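PDB 6ITW: type VI immunity protein Atu4351 from Agrobacterium fabrum, which probably protects the bacterium by neutralising the toxic effector of its type VI secretion system, as the immunity partner of an effector-immunity pair. Local coordinates for residues A[145-148]-A[152-155]; A[156-161]-A[169-174]. All blocks are in the same frame, centred on the assembly; numbering follows the deposited sequence.

Contact 1: residues A[145-148]-A[152-155]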
# COMPACT_ATOMS: atom_id res chain seq x y z
N ASP A 145 -4.58 1.16 9.91
CA ASP A 145 -5.00 2.44 10.48
C ASP A 145 -3.72 3.23 10.71
O ASP A 145 -2.66 2.86 10.19
CB ASP A 145 -5.81 2.22 11.78
CG ASP A 145 -6.89 3.29 12.01
OD1 ASP A 145 -6.63 4.51 11.85
OD2 ASP A 145 -8.02 2.89 12.40
N ALA A 146 -3.78 4.29 11.48
CA ALA A 146 -2.56 5.04 11.76
C ALA A 146 -2.73 5.72 13.11
O ALA A 146 -3.64 6.55 13.28
CB ALA A 146 -2.26 6.07 10.66
N PRO A 147 -1.91 5.37 14.10
CA PRO A 147 -2.04 6.00 15.42
C PRO A 147 -1.52 7.43 15.41
O PRO A 147 -0.58 7.78 14.69
CB PRO A 147 -1.17 5.11 16.32
CG PRO A 147 -0.12 4.54 15.36
CD PRO A 147 -0.86 4.35 14.05
N ASP A 148 -2.15 8.28 16.22
CA ASP A 148 -1.62 9.62 16.46
C ASP A 148 -0.47 9.55 17.49
O ASP A 148 -0.01 8.47 17.89
CB ASP A 148 -2.74 10.55 16.90
CG ASP A 148 -3.39 10.13 18.23
OD1 ASP A 148 -2.85 9.28 18.99
OD2 ASP A 148 -4.48 10.65 18.50
N LYS A 152 -3.38 6.62 19.67
CA LYS A 152 -4.79 6.40 19.42
C LYS A 152 -5.08 6.45 17.92
O LYS A 152 -4.67 7.39 17.23
CB LYS A 152 -5.61 7.43 20.20
CG LYS A 152 -6.97 7.76 19.65
CD LYS A 152 -7.96 6.59 19.67
CE LYS A 152 -9.33 7.04 19.15
NZ LYS A 152 -9.75 8.31 19.83
N LEU A 153 -5.78 5.43 17.42
CA LEU A 153 -6.04 5.32 15.98
C LEU A 153 -6.79 6.54 15.45
O LEU A 153 -7.58 7.17 16.15
CB LEU A 153 -6.82 4.04 15.72
CG LEU A 153 -6.02 2.81 16.16
CD1 LEU A 153 -6.74 1.52 15.83
CD2 LEU A 153 -4.66 2.80 15.51
N MSE A 154 -6.51 6.90 14.19
CA MSE A 154 -7.06 8.14 13.63
C MSE A 154 -8.19 7.98 12.59
O MSE A 154 -8.91 8.96 12.33
CB MSE A 154 -5.95 8.99 12.99
CG MSE A 154 -4.92 9.51 13.95
SE MSE A 154 -3.79 10.87 13.09
CE MSE A 154 -2.64 9.69 12.08
N PHE A 155 -8.36 6.79 11.99
CA PHE A 155 -9.25 6.70 10.83
C PHE A 155 -10.68 7.16 11.15
O PHE A 155 -11.23 8.01 10.44
CB PHE A 155 -9.30 5.29 10.24
CG PHE A 155 -10.23 5.18 9.06
CD1 PHE A 155 -9.86 5.71 7.82
CD2 PHE A 155 -11.50 4.62 9.19
CE1 PHE A 155 -10.73 5.64 6.72
CE2 PHE A 155 -12.37 4.55 8.09
CZ PHE A 155 -11.98 5.06 6.86
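Asp145 reaches across to the backbone of Met154 and Phe155 with a single carboxylate oxygen. OD1 of Asp145 takes the N-H of Phe155 at 2.9 Å, on the lone pair that lies on the side of the other oxygen. Its anti lone pair holds Ala146 N, so the oxygen is gripped from both of its lone-pair directions. Met154 N makes a weak, bent bond to the same Asp145 OD1 and another weak one to Ala146 O. The carboxylate and phenyl planes are 79° apart, but the touch is to CB of Phe155, 3.2 Å from Asp145 OD1, and not to the ring. Asp145, in the preceding loop, thus accepts the N-H of the first residue of helix 155-162. This end of the contact is close-packed, since Tyr56 meets the Phe155 ring edge-to-face and Phe92 touches Asp145 and Ala146.

The chain turns back beyond Asp148 and returns at Lys152. A single bridge, Pro147 with Leu153, links the two arms, and no regular strand forms. Asp148 N gives a nearly straight bond of 2.9 Å to Lys152 O. The selenomethionine Met154 bends at chi3 (-78°). This brings its CE methyl to 3.9 Å from Ala146 CB, while its CG lies near the CB of Asp148.

The Asp148 end is more exposed but well bonded. CG of Asp148 sits between its backbone N and carbonyl carbon (chi1 63°), within reach of Lys152. Lys152 N meets Asp148 OD1 at 2.8 Å, from above the carboxylate plane. Asp148 OD2 instead forms a salt bridge with Arg157. The looseness is on the solvent side, where the Lys152 side chain leads away and Pro147 CB and Leu153 CD2 touch lightly, at 4.3 Å.

Contact 2: residues A[156-161]-A[169-174]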
# COMPACT_ATOMS: atom_id res chain seq x y z
N ASN A 156 -11.30 6.60 12.20
CA ASN A 156 -12.71 6.90 12.47
C ASN A 156 -12.94 8.39 12.68
O ASN A 156 -13.87 8.97 12.10
CB ASN A 156 -13.19 6.11 13.68
CG ASN A 156 -13.33 4.64 13.38
OD1 ASN A 156 -13.34 4.23 12.21
ND2 ASN A 156 -13.40 3.83 14.41
N ARG A 157 -12.09 9.04 13.47
CA ARG A 157 -12.24 10.48 13.65
C ARG A 157 -12.03 11.23 12.34
O ARG A 157 -12.72 12.22 12.07
CB ARG A 157 -11.28 10.99 14.73
CG ARG A 157 -11.61 10.49 16.14
CD ARG A 157 -10.57 10.99 17.16
NE ARG A 157 -9.37 10.16 17.11
CZ ARG A 157 -8.15 10.58 17.43
NH1 ARG A 157 -7.94 11.84 17.81
NH2 ARG A 157 -7.12 9.75 17.34
N LEU A 158 -11.09 10.77 11.51
CA LEU A 158 -10.85 11.48 10.26
C LEU A 158 -12.01 11.28 9.29
O LEU A 158 -12.43 12.23 8.60
CB LEU A 158 -9.53 11.04 9.64
CG LEU A 158 -8.26 11.45 10.39
CD1 LEU A 158 -7.07 10.95 9.60
CD2 LEU A 158 -8.16 12.99 10.64
N LEU A 159 -12.56 10.07 9.22
CA LEU A 159 -13.77 9.84 8.44
C LEU A 159 -14.87 10.83 8.83
O LEU A 159 -15.36 11.59 7.99
CB LEU A 159 -14.25 8.40 8.64
CG LEU A 159 -15.54 8.03 7.89
CD1 LEU A 159 -15.43 8.33 6.39
CD2 LEU A 159 -15.88 6.57 8.15
N LYS A 160 -15.20 10.88 10.13
CA LYS A 160 -16.25 11.78 10.61
C LYS A 160 -15.92 13.25 10.34
O LYS A 160 -16.75 13.99 9.81
CB LYS A 160 -16.50 11.56 12.09
CG LYS A 160 -17.30 12.68 12.75
CD LYS A 160 -17.61 12.38 14.19
CE LYS A 160 -18.12 13.61 14.92
NZ LYS A 160 -18.28 13.31 16.38
N ASN A 161 -14.72 13.71 10.71
CA ASN A 161 -14.46 15.15 10.64
C ASN A 161 -14.01 15.65 9.27
O ASN A 161 -14.16 16.84 8.99
CB ASN A 161 -13.43 15.56 11.69
CG ASN A 161 -13.87 15.21 13.11
OD1 ASN A 161 -13.16 14.50 13.83
ND2 ASN A 161 -15.04 15.70 13.51
N GLN A 169 -7.54 9.80 -3.36
CA GLN A 169 -7.07 10.64 -2.25
C GLN A 169 -6.66 9.80 -1.05
O GLN A 169 -7.04 8.64 -0.92
CB GLN A 169 -8.15 11.60 -1.77
CG GLN A 169 -8.67 12.56 -2.78
CD GLN A 169 -9.79 13.37 -2.17
OE1 GLN A 169 -10.66 12.81 -1.48
NE2 GLN A 169 -9.74 14.68 -2.36
N ILE A 170 -5.90 10.44 -0.14
CA ILE A 170 -5.53 9.87 1.16
C ILE A 170 -5.60 10.99 2.20
O ILE A 170 -5.64 12.17 1.87
CB ILE A 170 -4.11 9.24 1.17
CG1 ILE A 170 -3.06 10.28 0.76
CG2 ILE A 170 -4.02 8.02 0.26
CD1 ILE A 170 -1.59 9.80 0.93
N TYR A 171 -5.59 10.60 3.48
CA TYR A 171 -5.36 11.54 4.58
C TYR A 171 -3.86 11.71 4.77
O TYR A 171 -3.13 10.72 4.89
CB TYR A 171 -6.00 11.07 5.88
CG TYR A 171 -7.48 10.79 5.79
CD1 TYR A 171 -8.37 11.76 5.35
CD2 TYR A 171 -7.99 9.54 6.16
CE1 TYR A 171 -9.74 11.51 5.28
CE2 TYR A 171 -9.37 9.27 6.09
CZ TYR A 171 -10.23 10.26 5.65
OH TYR A 171 -11.58 10.00 5.58
N SER A 172 -3.41 12.96 4.82
CA SER A 172 -2.01 13.30 4.85
C SER A 172 -1.80 14.46 5.81
O SER A 172 -2.66 15.35 5.92
CB SER A 172 -1.53 13.71 3.44
OG SER A 172 -0.13 13.97 3.40
N PRO A 173 -0.67 14.50 6.51
CA PRO A 173 -0.43 15.63 7.42
C PRO A 173 -0.16 16.89 6.62
O PRO A 173 0.54 16.88 5.60
CB PRO A 173 0.79 15.19 8.24
CG PRO A 173 1.49 14.16 7.39
CD PRO A 173 0.45 13.54 6.48
N LYS A 174 -0.79 17.98 7.07
CA LYS A 174 -0.56 19.28 6.46
C LYS A 174 0.89 19.72 6.65
O LYS A 174 1.59 20.03 5.68
CB LYS A 174 -1.52 20.31 7.08
CG LYS A 174 -1.34 21.73 6.55
CD LYS A 174 -1.51 22.77 7.66
CE LYS A 174 -2.37 23.97 7.24
NZ LYS A 174 -1.94 24.56 5.93
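Leu158 lies over one face of the Tyr171 ring. Its CB sits 4.0 Å from the ring centroid of Tyr171, only 12° off the ring normal, which makes a CH-pi contact. The CD1 methyl of Leu158 continues along the same ring toward its root, 3.8 Å from Tyr171 CD2 and close to CG and CB. Leu158 and Tyr171 lie antiparallel, each tip toward the other's root. Leu158 CG is anti to its own carbonyl carbon (chi1 -68°), and from there CD1 extends toward the base of the tyrosine. At the far end of the ring, Tyr171 OH approaches the helix backbone and lies 3.6 Å from Leu159 CA. The side chain of Leu159 starts away from the strand and adds little, its CD1 being 4.3 Å from Tyr171 OH.

A second shell sets these groups in place. Tyr171 OH is hydrogen-bonded to Gly163 O, just beyond the end of helix 155-162. The ring thus lies across the helix at Leu158 and Leu159, its hydroxyl held by Gly163 O. Phe155 and Leu162 of the helix, with Leu165 of the following loop, also touch Tyr171. Leu158 is backed by Phe92 and by Met188 of strand 188-192. Strand 169-173 pairs antiparallel with 188-192, and Tyr171 is joined by backbone hydrogen bonding to Ala91. The contact therefore packs a helix against a small two-stranded sheet within the C-terminal Tdi1 family region.

Across the two segments there is no hydrogen bond. The interface is apolar apart from the phenol oxygen, and that polar atom of a buried residue is satisfied by Gly163. The contact thus probably rests on dispersion and shape, while the bond to Gly163 O probably helps to fix the position of the ring.

Contacts 1 and 2 follow one another along the chain, and their centres are about 10 Å apart. Both belong to the C-terminal Tdi1 region and lie on the same side of the protein's centre. Helix 155-162 joins them: contact 1 holds the loop at its start, and contact 2 packs its side against strand 169-173 of the two-stranded sheet. They also touch directly, for the Phe155 ring packs against the Tyr171 ring. Loop, helix and strand form one local unit. It packs against edge loops of the eight-stranded mixed sheet, at Tyr56 and at Ala91 and Phe92. These contacts probably help tie the Tdi1 C-terminal region to the GAD-like part.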